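Local atomic coordinates of cellobiose 2-epimerase (Caldibacillus thermoamylovorans, PDB entry 5ZHB), a protein that catalyses the reversible epimerisation of cellobiose at C2 of its reducing-end glucose, giving 4-O-beta-D-glucosyl-D-mannose. Residues A[62-67]-A[124-129]; A[215-220]-A[270-275]; A[228-233]-A[240-245]. All blocks are in the same frame, centred on the assembly; numbering follows the deposited sequence. Where two conformers were deposited one is given.

Contact 1 of 3, residues A[62-67]-A[124-129]; sequences AYRVLK and YYRVTQ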
loop_
_atom_site.group_PDB
_atom_site.type_symbol
_atom_site.label_atom_id
_atom_site.label_comp_id
_atom_site.label_asym_id
_atom_site.label_seq_id
_atom_site.Cartn_x
_atom_site.Cartn_y
_atom_site.Cartn_z
ATOM N N ALA A 62 11.020 8.824 -3.340
ATOM C CA ALA A 62 12.463 8.656 -3.368
ATOM C C ALA A 62 13.133 9.995 -3.664
ATOM O O ALA A 62 14.141 10.337 -3.034
ATOM C CB ALA A 62 12.909 7.621 -4.362
ATOM N N TYR A 63 12.565 10.738 -4.622
ATOM C CA TYR A 63 13.108 12.036 -4.996
ATOM C C TYR A 63 12.972 13.026 -3.838
ATOM O O TYR A 63 13.926 13.731 -3.523
ATOM C CB TYR A 63 12.467 12.569 -6.280
ATOM C CG TYR A 63 13.017 13.929 -6.687
ATOM C CD1 TYR A 63 14.309 14.054 -7.178
ATOM C CD2 TYR A 63 12.254 15.085 -6.571
ATOM C CE1 TYR A 63 14.824 15.284 -7.556
ATOM C CE2 TYR A 63 12.759 16.326 -6.932
ATOM C CZ TYR A 63 14.046 16.424 -7.436
ATOM O OH TYR A 63 14.548 17.642 -7.806
ATOM N N ARG A 64 11.816 13.040 -3.167
ATOM C CA ARG A 64 11.554 13.944 -2.048
ATOM C C ARG A 64 12.605 13.790 -0.954
ATOM O O ARG A 64 13.089 14.774 -0.399
ATOM C CB ARG A 64 10.186 13.667 -1.415
ATOM C CG ARG A 64 9.811 14.661 -0.323
ATOM C CD ARG A 64 8.378 14.611 0.152
ATOM N NE ARG A 64 7.877 13.260 0.405
ATOM C CZ ARG A 64 8.198 12.483 1.434
ATOM N NH1 ARG A 64 8.820 12.973 2.478
ATOM N NH2 ARG A 64 7.858 11.210 1.426
ATOM N N VAL A 65 12.939 12.539 -0.638
ATOM C CA VAL A 65 13.764 12.227 0.506
ATOM C C VAL A 65 15.226 12.266 0.097
ATOM O O VAL A 65 16.045 12.774 0.858
ATOM C CB VAL A 65 13.415 10.851 1.093
ATOM C CG1 VAL A 65 14.435 10.411 2.140
ATOM C CG2 VAL A 65 11.995 10.827 1.661
ATOM N N LEU A 66 15.555 11.714 -1.082
ATOM C CA LEU A 66 16.951 11.514 -1.433
ATOM C C LEU A 66 17.451 12.497 -2.490
ATOM O O LEU A 66 18.658 12.594 -2.652
ATOM C CB LEU A 66 17.168 10.090 -1.914
ATOM C CG LEU A 66 16.857 9.005 -0.884
ATOM C CD1 LEU A 66 16.874 7.649 -1.563
ATOM C CD2 LEU A 66 17.819 9.058 0.297
ATOM N N LYS A 67 16.539 13.089 -3.281
ATOM C CA LYS A 67 16.799 14.288 -4.068
ATOM C C LYS A 67 17.651 14.018 -5.309
ATOM O O LYS A 67 18.063 14.968 -5.958
ATOM C CB LYS A 67 17.426 15.404 -3.222
ATOM C CG LYS A 67 16.565 15.872 -2.056
ATOM C CD LYS A 67 17.297 16.827 -1.125
ATOM C CE LYS A 67 16.976 16.646 0.326
ATOM N NZ LYS A 67 15.782 17.400 0.709
ATOM N N TYR A 124 3.514 13.164 -6.059
ATOM C CA TYR A 124 4.183 13.792 -7.183
ATOM C C TYR A 124 4.051 15.307 -7.041
ATOM O O TYR A 124 4.998 16.048 -7.301
ATOM C CB TYR A 124 3.570 13.244 -8.472
ATOM C CG TYR A 124 4.222 13.779 -9.739
ATOM C CD1 TYR A 124 5.488 13.377 -10.102
ATOM C CD2 TYR A 124 3.517 14.607 -10.611
ATOM C CE1 TYR A 124 6.063 13.819 -11.281
ATOM C CE2 TYR A 124 4.088 15.068 -11.780
ATOM C CZ TYR A 124 5.367 14.679 -12.112
ATOM O OH TYR A 124 5.966 15.097 -13.279
ATOM N N TYR A 125 2.885 15.757 -6.570
ATOM C CA TYR A 125 2.681 17.181 -6.381
ATOM C C TYR A 125 3.665 17.704 -5.332
ATOM O O TYR A 125 4.225 18.781 -5.484
ATOM C CB TYR A 125 1.225 17.453 -6.024
ATOM C CG TYR A 125 0.949 18.936 -5.834
ATOM C CD1 TYR A 125 0.751 19.777 -6.926
ATOM C CD2 TYR A 125 0.947 19.495 -4.564
ATOM C CE1 TYR A 125 0.497 21.133 -6.749
ATOM C CE2 TYR A 125 0.721 20.847 -4.377
ATOM C CZ TYR A 125 0.477 21.662 -5.467
ATOM O OH TYR A 125 0.222 22.979 -5.231
ATOM N N ARG A 126 3.928 16.919 -4.282
ATOM C CA ARG A 126 4.844 17.363 -3.239
ATOM C C ARG A 126 6.192 17.759 -3.840
ATOM O O ARG A 126 6.819 18.692 -3.350
ATOM C CB ARG A 126 5.036 16.329 -2.119
ATOM C CG ARG A 126 3.736 16.101 -1.363
ATOM C CD ARG A 126 3.789 14.992 -0.342
ATOM N NE ARG A 126 4.650 15.350 0.786
ATOM C CZ ARG A 126 5.069 14.515 1.717
ATOM N NH1 ARG A 126 4.773 13.227 1.659
ATOM N NH2 ARG A 126 5.835 14.965 2.693
ATOM N N VAL A 127 6.660 17.048 -4.862
ATOM C CA VAL A 127 7.998 17.288 -5.381
ATOM C C VAL A 127 7.995 18.110 -6.675
ATOM O O VAL A 127 9.086 18.393 -7.162
ATOM C CB VAL A 127 8.804 15.988 -5.574
ATOM C CG1 VAL A 127 8.936 15.232 -4.255
ATOM C CG2 VAL A 127 8.241 15.068 -6.657
ATOM N N THR A 128 6.828 18.429 -7.268
ATOM C CA THR A 128 6.817 19.150 -8.543
ATOM C C THR A 128 6.042 20.461 -8.468
ATOM O O THR A 128 6.399 21.399 -9.176
ATOM C CB THR A 128 6.237 18.342 -9.705
ATOM O OG1 THR A 128 4.915 18.016 -9.287
ATOM C CG2 THR A 128 7.106 17.162 -10.088
ATOM N N GLN A 129 4.994 20.489 -7.634
ATOM C CA GLN A 129 4.019 21.567 -7.623
ATOM C C GLN A 129 3.320 21.649 -8.977
ATOM O O GLN A 129 2.939 22.736 -9.405
ATOM C CB GLN A 129 4.677 22.910 -7.295
ATOM C CG GLN A 129 5.379 22.930 -5.945
ATOM C CD GLN A 129 4.610 23.711 -4.906
ATOM O OE1 GLN A 129 3.388 23.577 -4.755
ATOM N NE2 GLN A 129 5.327 24.582 -4.211
#
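Arg64 and Arg126 lay their guanidinium groups face to face, with centres 3.7 Å apart and planes 8° from parallel. The overlap is offset: Arg64 NE sits over the middle of the Arg126 group, 3.3 Å from Arg126 CZ, while Arg126 NH1 lies nearer the rim of the Arg64 group. Beside the stacked pair, Val127 packs between Tyr63 and the start of the Arg64 side chain. Its CG1 meets Arg64 CB at 3.5 Å, and its CB comes up to the edge of the Tyr63 ring in the ring plane, 3.7 Å from Tyr63 CD2.

Both arginine chains kink at chi3, 46° in Arg64 and 69° in Arg126, and these bends turn the flat ends to overlap. The second shell probably eases the pairing of two cations: Glu123 forks its carboxylate, one oxygen bridging to Arg64 NE and the other to Arg126 NH1, while Glu386 pairs with Arg64 NH1. Tyr63 is held at its hydroxyl by Glu69. With an alanine in place of Arg64, the Arg126 guanidinium would probably lose its stacking partner, and Glu123 and Glu386 one cation each.

The contact joins the last turns of helices 49-66 and 111-128, in what the family marks as an (alpha/alpha)6 barrel; the axes of segments 62-66 and 124-128 approach to 9.5 Å. Lying at the surface, it illustrates how a shared carboxylate probably helps a like-charged pair to stack: Arg64 NE and NH1 and Arg126 NH1 reach acidic partners, which are likely to offset much of the mutual charge.

Contact 2 of 3, residues A[215-220]-A[270-275]; sequences LFYEKV and TQMVID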
loop_
_atom_site.group_PDB
_atom_site.type_symbol
_atom_site.label_atom_id
_atom_site.label_comp_id
_atom_site.label_asym_id
_atom_site.label_seq_id
_atom_site.Cartn_x
_atom_site.Cartn_y
_atom_site.Cartn_z
ATOM N N LEU A 215 -14.336 4.945 11.931
ATOM C CA LEU A 215 -14.737 3.666 11.379
ATOM C C LEU A 215 -13.714 2.581 11.733
ATOM O O LEU A 215 -14.083 1.461 12.080
ATOM C CB LEU A 215 -14.920 3.781 9.865
ATOM C CG LEU A 215 -16.142 4.549 9.343
ATOM C CD1 LEU A 215 -16.009 4.780 7.857
ATOM C CD2 LEU A 215 -17.389 3.777 9.624
ATOM N N PHE A 216 -12.424 2.885 11.597
ATOM C CA PHE A 216 -11.414 1.913 12.000
ATOM C C PHE A 216 -11.586 1.556 13.477
ATOM O O PHE A 216 -11.617 0.370 13.820
ATOM C CB PHE A 216 -9.980 2.373 11.732
ATOM C CG PHE A 216 -9.514 1.879 10.368
ATOM C CD1 PHE A 216 -9.046 0.576 10.214
ATOM C CD2 PHE A 216 -9.659 2.679 9.247
ATOM C CE1 PHE A 216 -8.667 0.108 8.966
ATOM C CE2 PHE A 216 -9.274 2.210 8.001
ATOM C CZ PHE A 216 -8.797 0.925 7.860
ATOM N N TYR A 217 -11.712 2.581 14.307
ATOM C CA TYR A 217 -11.763 2.378 15.758
ATOM C C TYR A 217 -13.009 1.573 16.156
ATOM O O TYR A 217 -12.878 0.526 16.795
ATOM C CB TYR A 217 -11.684 3.696 16.523
ATOM C CG TYR A 217 -11.773 3.418 18.020
ATOM C CD1 TYR A 217 -10.666 2.952 18.731
ATOM C CD2 TYR A 217 -12.977 3.562 18.706
ATOM C CE1 TYR A 217 -10.750 2.647 20.084
ATOM C CE2 TYR A 217 -13.067 3.273 20.059
ATOM C CZ TYR A 217 -11.954 2.827 20.747
ATOM O OH TYR A 217 -12.041 2.554 22.072
ATOM N N GLU A 218 -14.191 2.012 15.694
ATOM C CA GLU A 218 -15.482 1.435 16.064
ATOM C C GLU A 218 -15.846 0.153 15.323
ATOM O O GLU A 218 -16.374 -0.774 15.933
ATOM C CB GLU A 218 -16.645 2.373 15.745
ATOM C CG GLU A 218 -16.763 3.575 16.670
ATOM C CD GLU A 218 -18.144 4.221 16.582
ATOM O OE1 GLU A 218 -19.059 3.740 15.838
ATOM O OE2 GLU A 218 -18.268 5.258 17.267
ATOM N N LYS A 219 -15.615 0.099 14.000
ATOM C CA LYS A 219 -16.093 -1.028 13.205
ATOM C C LYS A 219 -15.000 -2.070 12.917
ATOM O O LYS A 219 -15.250 -3.264 12.998
ATOM C CB LYS A 219 -16.679 -0.437 11.918
ATOM C CG LYS A 219 -17.679 0.725 12.073
ATOM C CD LYS A 219 -18.942 0.312 12.827
ATOM C CE LYS A 219 -19.919 1.449 13.025
ATOM N NZ LYS A 219 -21.193 0.899 13.494
ATOM N N VAL A 220 -13.794 -1.626 12.516
ATOM C CA VAL A 220 -12.796 -2.543 11.983
ATOM C C VAL A 220 -12.101 -3.280 13.134
ATOM O O VAL A 220 -11.997 -4.513 13.138
ATOM C CB VAL A 220 -11.789 -1.792 11.072
ATOM C CG1 VAL A 220 -10.790 -2.771 10.477
ATOM C CG2 VAL A 220 -12.470 -0.950 9.983
ATOM N N THR A 270 -4.858 6.812 19.528
ATOM C CA THR A 270 -3.472 6.582 19.930
ATOM C C THR A 270 -3.308 5.211 20.587
ATOM O O THR A 270 -2.419 4.430 20.228
ATOM C CB THR A 270 -3.010 7.750 20.807
ATOM O OG1 THR A 270 -2.784 8.821 19.898
ATOM C CG2 THR A 270 -1.681 7.493 21.490
ATOM N N GLN A 271 -4.185 4.874 21.540
ATOM C CA GLN A 271 -4.082 3.589 22.209
ATOM C C GLN A 271 -4.324 2.440 21.225
ATOM O O GLN A 271 -3.724 1.380 21.341
ATOM C CB GLN A 271 -5.064 3.443 23.375
ATOM C CG GLN A 271 -4.682 2.299 24.307
ATOM C CD GLN A 271 -3.315 2.542 24.905
ATOM O OE1 GLN A 271 -3.056 3.620 25.451
ATOM N NE2 GLN A 271 -2.416 1.579 24.758
ATOM N N MET A 272 -5.235 2.631 20.259
ATOM C CA MET A 272 -5.443 1.620 19.235
ATOM C C MET A 272 -4.133 1.381 18.468
ATOM O O MET A 272 -3.751 0.242 18.290
ATOM C CB MET A 272 -6.591 1.982 18.277
ATOM C CG MET A 272 -6.704 1.045 17.075
ATOM S SD MET A 272 -8.080 1.526 16.005
ATOM C CE MET A 272 -7.584 3.176 15.522
ATOM N N VAL A 273 -3.465 2.435 18.020
ATOM C CA VAL A 273 -2.224 2.305 17.273
ATOM C C VAL A 273 -1.235 1.425 18.042
ATOM O O VAL A 273 -0.617 0.514 17.483
ATOM C CB VAL A 273 -1.703 3.723 16.975
ATOM C CG1 VAL A 273 -0.231 3.744 16.537
ATOM C CG2 VAL A 273 -2.576 4.395 15.915
ATOM N N ILE A 274 -1.141 1.665 19.366
ATOM C CA ILE A 274 -0.131 1.023 20.178
ATOM C C ILE A 274 -0.525 -0.426 20.403
ATOM O O ILE A 274 0.296 -1.315 20.230
ATOM C CB ILE A 274 0.085 1.824 21.480
ATOM C CG1 ILE A 274 0.670 3.186 21.187
ATOM C CG2 ILE A 274 0.956 1.069 22.489
ATOM C CD1 ILE A 274 0.453 4.208 22.298
ATOM N N ASP A 275 -1.813 -0.666 20.713
ATOM C CA ASP A 275 -2.294 -2.000 21.048
ATOM C C ASP A 275 -2.194 -2.963 19.861
ATOM O O ASP A 275 -1.888 -4.150 20.024
ATOM C CB ASP A 275 -3.701 -1.913 21.631
ATOM C CG ASP A 275 -3.787 -1.257 23.014
ATOM O OD1 ASP A 275 -2.722 -1.029 23.632
ATOM O OD2 ASP A 275 -4.905 -0.938 23.434
#
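Met272 lays its thioether sulfur against the backbone flank and ring edge of Tyr217. Its SD is 3.8 Å from Tyr217 CA and 4.0 Å from Tyr217 CD1, and it stands 5.3 Å from the centroid of the Tyr217 ring. At 76° from the ring normal, the sulfur sits beside the ring rather than over a face, which makes this an edge-type Met-aromatic contact. The methionine chain is extended through chi1 and chi2, carrying SD straight across from its own helix, and it bends at chi3 (61°) to turn CE out of that line. Phe216 adds a looser flank: its carbonyl oxygen lies 4.3 Å from Met272 SD, whereas its ring leads away and receives Val220 CG2 over one face.

Helices 203-220 and 267-283 meet here as, probably, two neighbours in the outer layer of the (alpha/alpha)6 barrel expected for the N-acylglucosamine 2-epimerase family. The CA atoms of Tyr217 and Met272 are 7.3 Å apart, so one long side chain spans the interval between backbones. Ile255 of helix 245-262 touches both Met272 and Phe216; Phe221, in the loop after helix 203-220, also packs on Met272.

Tyr217 itself lies in a wider pi-type turn at 216-220. Leu215 O accepts from Lys219 N at 2.8 Å and also from Val220 N at 3.1 Å. On helix 267-283, Gln271 and Asp275, one turn apart, are tied along the helix by a bond from Gln271 NE2 to Asp275 OD1 of 2.9 Å. The bond is close to straight (N-H...O 165°); Asp275 OD1 lies in the amide plane of Gln271, while the donor meets the carboxylate from above its plane.

Contact 3 of 3, residues A[228-233]-A[240-245]; sequences LQVFFN and IDLKSY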
loop_
_atom_site.group_PDB
_atom_site.type_symbol
_atom_site.label_atom_id
_atom_site.label_comp_id
_atom_site.label_asym_id
_atom_site.label_seq_id
_atom_site.Cartn_x
_atom_site.Cartn_y
_atom_site.Cartn_z
ATOM N N LEU A 228 -7.655 -6.350 13.592
ATOM C CA LEU A 228 -8.565 -5.756 12.637
ATOM C C LEU A 228 -9.384 -6.876 12.026
ATOM O O LEU A 228 -8.882 -7.961 11.785
ATOM C CB LEU A 228 -7.802 -4.997 11.559
ATOM C CG LEU A 228 -6.963 -3.816 12.036
ATOM C CD1 LEU A 228 -6.508 -3.085 10.809
ATOM C CD2 LEU A 228 -7.703 -2.890 12.981
ATOM N N GLN A 229 -10.642 -6.598 11.736
ATOM C CA GLN A 229 -11.438 -7.504 10.922
ATOM C C GLN A 229 -11.305 -7.051 9.462
ATOM O O GLN A 229 -10.958 -5.907 9.202
ATOM C CB GLN A 229 -12.872 -7.524 11.471
ATOM C CG GLN A 229 -12.934 -7.885 12.960
ATOM C CD GLN A 229 -14.242 -7.486 13.620
ATOM O OE1 GLN A 229 -15.090 -8.341 13.889
ATOM N NE2 GLN A 229 -14.442 -6.196 13.867
ATOM N N VAL A 230 -11.608 -7.950 8.535
ATOM C CA VAL A 230 -11.169 -7.809 7.153
ATOM C C VAL A 230 -12.343 -7.572 6.202
ATOM O O VAL A 230 -12.256 -6.686 5.367
ATOM C CB VAL A 230 -10.287 -8.989 6.742
ATOM C CG1 VAL A 230 -9.758 -8.841 5.310
ATOM C CG2 VAL A 230 -9.120 -9.125 7.714
ATOM N N PHE A 231 -13.422 -8.354 6.323
ATOM C CA PHE A 231 -14.537 -8.338 5.381
ATOM C C PHE A 231 -15.847 -8.231 6.158
ATOM O O PHE A 231 -16.009 -8.899 7.188
ATOM C CB PHE A 231 -14.540 -9.628 4.568
ATOM C CG PHE A 231 -13.342 -9.824 3.659
ATOM C CD1 PHE A 231 -13.030 -8.869 2.701
ATOM C CD2 PHE A 231 -12.549 -10.966 3.751
ATOM C CE1 PHE A 231 -11.947 -9.049 1.860
ATOM C CE2 PHE A 231 -11.457 -11.141 2.902
ATOM C CZ PHE A 231 -11.162 -10.170 1.964
ATOM N N PHE A 232 -16.733 -7.360 5.670
ATOM C CA PHE A 232 -17.956 -6.979 6.357
ATOM C C PHE A 232 -19.135 -7.047 5.390
ATOM O O PHE A 232 -18.971 -6.927 4.168
ATOM C CB PHE A 232 -17.883 -5.533 6.853
ATOM C CG PHE A 232 -16.657 -5.293 7.719
ATOM C CD1 PHE A 232 -15.426 -5.014 7.136
ATOM C CD2 PHE A 232 -16.725 -5.431 9.104
ATOM C CE1 PHE A 232 -14.289 -4.881 7.917
ATOM C CE2 PHE A 232 -15.593 -5.287 9.883
ATOM C CZ PHE A 232 -14.378 -5.000 9.290
ATOM N N ASN A 233 -20.323 -7.209 5.988
ATOM C CA ASN A 233 -21.590 -6.983 5.322
ATOM C C ASN A 233 -21.936 -5.496 5.427
ATOM O O ASN A 233 -21.195 -4.716 6.029
ATOM C CB ASN A 233 -22.641 -7.946 5.880
ATOM C CG ASN A 233 -23.068 -7.642 7.298
ATOM O OD1 ASN A 233 -22.881 -6.529 7.802
ATOM N ND2 ASN A 233 -23.708 -8.607 7.946
ATOM N N ILE A 240 -16.123 -13.036 8.071
ATOM C CA ILE A 240 -15.150 -14.111 7.937
ATOM C C ILE A 240 -14.222 -14.066 9.148
ATOM O O ILE A 240 -13.899 -12.999 9.668
ATOM C CB ILE A 240 -14.337 -14.021 6.622
ATOM C CG1 ILE A 240 -15.224 -13.932 5.380
ATOM C CG2 ILE A 240 -13.360 -15.198 6.497
ATOM C CD1 ILE A 240 -15.916 -15.231 4.992
ATOM N N ASP A 241 -13.811 -15.250 9.601
ATOM C CA ASP A 241 -12.839 -15.343 10.678
ATOM C C ASP A 241 -11.439 -15.279 10.058
ATOM O O ASP A 241 -10.883 -16.322 9.735
ATOM C CB ASP A 241 -13.037 -16.627 11.471
ATOM C CG ASP A 241 -11.982 -16.865 12.539
ATOM O OD1 ASP A 241 -11.317 -15.881 12.921
ATOM O OD2 ASP A 241 -11.801 -18.041 12.931
ATOM N N LEU A 242 -10.922 -14.059 9.829
ATOM C CA LEU A 242 -9.653 -13.874 9.115
ATOM C C LEU A 242 -8.857 -12.760 9.774
ATOM O O LEU A 242 -9.354 -11.674 10.015
ATOM C CB LEU A 242 -9.867 -13.549 7.637
ATOM C CG LEU A 242 -8.611 -13.265 6.790
ATOM C CD1 LEU A 242 -7.662 -14.427 6.724
ATOM C CD2 LEU A 242 -9.035 -12.867 5.384
ATOM N N LYS A 243 -7.603 -13.054 10.082
ATOM C CA LYS A 243 -6.677 -12.057 10.577
ATOM C C LYS A 243 -5.522 -11.961 9.592
ATOM O O LYS A 243 -4.977 -12.991 9.231
ATOM C CB LYS A 243 -6.059 -12.480 11.910
ATOM C CG LYS A 243 -6.953 -12.301 13.109
ATOM C CD LYS A 243 -7.775 -13.502 13.497
ATOM C CE LYS A 243 -8.393 -13.220 14.847
ATOM N NZ LYS A 243 -9.311 -14.299 15.196
ATOM N N SER A 244 -5.180 -10.728 9.210
ATOM C CA SER A 244 -4.132 -10.450 8.246
ATOM C C SER A 244 -3.097 -9.579 8.940
ATOM O O SER A 244 -3.348 -8.397 9.200
ATOM C CB SER A 244 -4.709 -9.789 7.007
ATOM O OG SER A 244 -3.680 -9.519 6.068
ATOM N N TYR A 245 -1.988 -10.216 9.344
ATOM C CA TYR A 245 -1.057 -9.638 10.296
ATOM C C TYR A 245 -0.428 -8.411 9.671
ATOM O O TYR A 245 -0.161 -7.398 10.329
ATOM C CB TYR A 245 0.024 -10.656 10.687
ATOM C CG TYR A 245 -0.494 -11.926 11.361
ATOM C CD1 TYR A 245 -0.991 -11.911 12.669
ATOM C CD2 TYR A 245 -0.443 -13.152 10.709
ATOM C CE1 TYR A 245 -1.427 -13.078 13.291
ATOM C CE2 TYR A 245 -0.906 -14.317 11.304
ATOM C CZ TYR A 245 -1.390 -14.284 12.609
ATOM O OH TYR A 245 -1.832 -15.456 13.157
#
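Two consecutive short strands in the long connection between helices 203-220 and 245-262 pack by their side chains, each strand belonging to a different sheet. Strand 231-232 pairs with 181-182, and strand 242-244 with 294-296; the two segments share no backbone hydrogen bond, though Phe231 bonds to Ile239 next door.

Leu242 carries the contact. Its CD2 touches Phe231 CE2 at 3.9 Å, coming obliquely to the ring, and Val230 CG1 at 4.1 Å. With CG anti to the backbone N (chi1 177°), the leucine extends this methyl to both partners. Val230 straddles the join: its CG2 presses on Leu242 O at 3.4 Å, while its CG1 lies over the centre of the Phe231 ring. Ile240 completes the apolar patch, its CG1 4.3 Å from Phe231 CD2, and Met171 and Thr182 also touch Phe231.

Asp241, at the centre of an inverse gamma turn, lies between Ile240 and Leu242, both of which point their CB atoms at the opposing segment. Lys243 NZ and Asp241 OD1, 3.4 Å apart, form a salt bridge whose hydrogen bond is weak.

Ile240 N is buried without a partner in the model, and Phe231 O, at 4.2 Å, is too far to serve it. Cohesion between these segments therefore rests on apolar contact, while backbone pairing, apart from Phe231 with Ile239, goes mostly to the separate sheets.

Overall arrangement
Contact 1 comes first along the chain and stands apart, its centre about 31 Å from that of contact 2 and about 35 Å from that of contact 3, across the chain's centre from the latter. The centres of contacts 2 and 3 lie about 14 Å apart and they touch: contact 3 is nested in the loop closed by contact 2, and Val220 O probably accepts a hydrogen bond from Gln229 N, at 2.9 Å. Each helix of contact 1 is followed after two residues by the next helix, whereas contact 3 folds one long strand-bearing connection on itself, consistent with an (alpha/alpha)6 barrel whose longer connections probably help frame the sugar-binding end.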